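Protein bicaudal C homolog 1 (Homo sapiens, PDB 6GY4) probably binds RNA, through KH domains of which the one described here is the N-terminal, type I module. Local coordinates at residues Thr42-Pro47 against Pro60-Ser65. Sequence-based numbering, arbitrary orientation.
Sequences TQIAWP and PHIKVS
Ala-45, Ser-65 and Lys-63 bury the most surface where 43-45 pairs with 61-65, and all three belong to hydrogen-bonded antiparallel pairs. Ala-45 faces Lys-63 through two backbone bonds of unequal quality. The bond from Lys-63 N to Ala-45 O is short at 2.7 Å and lies in the carbonyl plane, whereas Ala-45 N to Lys-63 O is weak, its N-H...O angle only 130°. Ala-45 O also receives the CA-H of Ile-62, and Lys-63 O that of Ile-44. The methyl of Ala-45 and the CB of Lys-63 stand on the same face of the sheet, 4.2 Å apart; the Lys-63 side chain also touches Glu-4 of strand 2-8.

At the next hydrogen-bonded pair, beyond Ile-44 and Val-64, Gln-43 N to Ser-65 O and Ser-65 N to Gln-43 O are both 3.0 Å, the first directed at a lone pair. Ser-65 CB shares the Ala-45 face with Gln-43 CB, and OG lies beside its own backbone N, anti to the carbonyl carbon. The short axes of 43-45 and 61-65 approach to 4.6 Å at 164° between their N-to-C directions, as expected for antiparallel strands. In the type I KH fold these are the second and third strands: 61-65 is central, bonded on its other edge to 2-8 through Ile-62 with Phe-7 and Val-64 with Glu-5, and the unmodelled residues 48-58 lie in the connection between 43-45 and 61-65.

The opposite face carries Ile-44 and Val-64, a non-hydrogen-bonded pair, and Ile-62. Ile-44 and Ile-62 run side by side in the same direction, CG2 of the former 3.8 Å from CD1 of the latter, and both touch Ile-78 of helix 68-81. CG2 of Ile-62 meets Trp-46 CB at 3.9 Å, while the indole, turned away from 60-65, has Ile-44 CG2 at its edge and meets the ring of Phe-33 at an incline.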
loop_
_atom_site.group_PDB
_atom_site.type_symbol
_atom_site.label_atom_id
_atom_site.label_comp_id
_atom_site.label_asym_id
_atom_site.label_seq_id
_atom_site.Cartn_x
_atom_site.Cartn_y
_atom_site.Cartn_z
ATOM N N THR A 42 6.676 5.938 4.151
ATOM C CA THR A 42 5.653 5.214 4.889
ATOM C C THR A 42 6.053 3.750 5.005
ATOM O O THR A 42 6.983 3.280 4.344
ATOM C CB THR A 42 4.280 5.340 4.214
ATOM O OG1 THR A 42 4.370 4.885 2.859
ATOM C CG2 THR A 42 3.817 6.787 4.218
ATOM N N GLN A 43 5.333 3.026 5.860
ATOM C CA GLN A 43 5.568 1.609 6.105
ATOM C C GLN A 43 4.293 0.842 5.791
ATOM O O GLN A 43 3.233 1.146 6.345
ATOM C CB GLN A 43 5.996 1.364 7.556
ATOM C CG GLN A 43 7.171 2.214 8.009
ATOM C CD GLN A 43 8.327 1.382 8.531
ATOM O OE1 GLN A 43 8.212 0.165 8.683
ATOM N NE2 GLN A 43 9.449 2.035 8.806
ATOM N N ILE A 44 4.390 -0.144 4.904
ATOM C CA ILE A 44 3.228 -0.893 4.444
ATOM C C ILE A 44 3.309 -2.317 4.978
ATOM O O ILE A 44 4.390 -2.907 5.081
ATOM C CB ILE A 44 3.117 -0.884 2.905
ATOM C CG1 ILE A 44 3.113 0.553 2.382
ATOM C CG2 ILE A 44 1.852 -1.591 2.452
ATOM C CD1 ILE A 44 3.128 0.645 0.876
ATOM N N ALA A 45 2.147 -2.870 5.323
ATOM C CA ALA A 45 2.059 -4.221 5.856
ATOM C C ALA A 45 0.778 -4.865 5.350
ATOM O O ALA A 45 -0.263 -4.210 5.288
ATOM C CB ALA A 45 2.087 -4.213 7.388
ATOM N N TRP A 46 0.859 -6.144 4.991
ATOM C CA TRP A 46 -0.271 -6.877 4.435
ATOM C C TRP A 46 -0.293 -8.284 5.020
ATOM O O TRP A 46 0.770 -8.843 5.320
ATOM C CB TRP A 46 -0.208 -6.912 2.894
ATOM C CG TRP A 46 1.044 -7.478 2.293
ATOM C CD1 TRP A 46 1.325 -8.795 2.072
ATOM C CD2 TRP A 46 2.162 -6.738 1.785
ATOM N NE1 TRP A 46 2.558 -8.924 1.481
ATOM C CE2 TRP A 46 3.093 -7.675 1.293
ATOM C CE3 TRP A 46 2.472 -5.377 1.710
ATOM C CZ2 TRP A 46 4.313 -7.295 0.734
ATOM C CZ3 TRP A 46 3.683 -5.001 1.155
ATOM C CH2 TRP A 46 4.588 -5.956 0.674
ATOM N N PRO A 47 -1.495 -8.896 5.181
ATOM C CA PRO A 47 -1.810 -10.079 5.997
ATOM C C PRO A 47 -0.629 -10.816 6.627
ATOM O O PRO A 47 -0.851 -11.668 7.491
ATOM C CB PRO A 47 -2.523 -10.996 4.990
ATOM C CG PRO A 47 -3.036 -10.054 3.888
ATOM C CD PRO A 47 -2.612 -8.655 4.256
ATOM N N PRO A 60 -8.964 -8.727 2.196
ATOM C CA PRO A 60 -7.962 -8.485 3.244
ATOM C C PRO A 60 -7.655 -7.008 3.438
ATOM O O PRO A 60 -8.162 -6.158 2.702
ATOM C CB PRO A 60 -6.738 -9.244 2.725
ATOM C CG PRO A 60 -6.870 -9.148 1.243
ATOM C CD PRO A 60 -8.345 -9.191 0.942
ATOM N N HIS A 61 -6.816 -6.696 4.423
ATOM C CA HIS A 61 -6.437 -5.329 4.745
ATOM C C HIS A 61 -4.938 -5.145 4.557
ATOM O O HIS A 61 -4.161 -6.091 4.699
ATOM C CB HIS A 61 -6.813 -4.975 6.188
ATOM C CG HIS A 61 -8.285 -5.001 6.453
ATOM N ND1 HIS A 61 -9.117 -3.957 6.111
ATOM C CD2 HIS A 61 -9.075 -5.943 7.020
ATOM C CE1 HIS A 61 -10.357 -4.254 6.457
ATOM N NE2 HIS A 61 -10.359 -5.453 7.011
ATOM N N ILE A 62 -4.533 -3.920 4.219
ATOM C CA ILE A 62 -3.138 -3.525 4.321
ATOM C C ILE A 62 -3.063 -2.362 5.300
ATOM O O ILE A 62 -4.067 -1.717 5.612
ATOM C CB ILE A 62 -2.498 -3.144 2.969
ATOM C CG1 ILE A 62 -2.947 -1.755 2.520
ATOM C CG2 ILE A 62 -2.790 -4.202 1.914
ATOM C CD1 ILE A 62 -1.846 -0.972 1.838
ATOM N N LYS A 63 -1.854 -2.098 5.786
ATOM C CA LYS A 63 -1.651 -1.169 6.891
ATOM C C LYS A 63 -0.509 -0.224 6.550
ATOM O O LYS A 63 0.611 -0.671 6.284
ATOM C CB LYS A 63 -1.364 -1.938 8.182
ATOM C CG LYS A 63 -0.905 -1.100 9.352
ATOM C CD LYS A 63 -1.071 -1.887 10.641
ATOM C CE LYS A 63 0.023 -1.568 11.641
ATOM N NZ LYS A 63 1.322 -2.183 11.254
ATOM N N VAL A 64 -0.792 1.077 6.561
ATOM C CA VAL A 64 0.177 2.107 6.203
ATOM C C VAL A 64 0.414 2.993 7.418
ATOM O O VAL A 64 -0.539 3.388 8.100
ATOM C CB VAL A 64 -0.298 2.947 5.003
ATOM C CG1 VAL A 64 0.877 3.675 4.374
ATOM C CG2 VAL A 64 -1.001 2.067 3.981
ATOM N N SER A 65 1.682 3.313 7.677
ATOM C CA SER A 65 2.078 4.085 8.844
ATOM C C SER A 65 3.005 5.216 8.423
ATOM O O SER A 65 3.786 5.079 7.476
ATOM C CB SER A 65 2.783 3.201 9.883
ATOM O OG SER A 65 2.062 1.999 10.100
#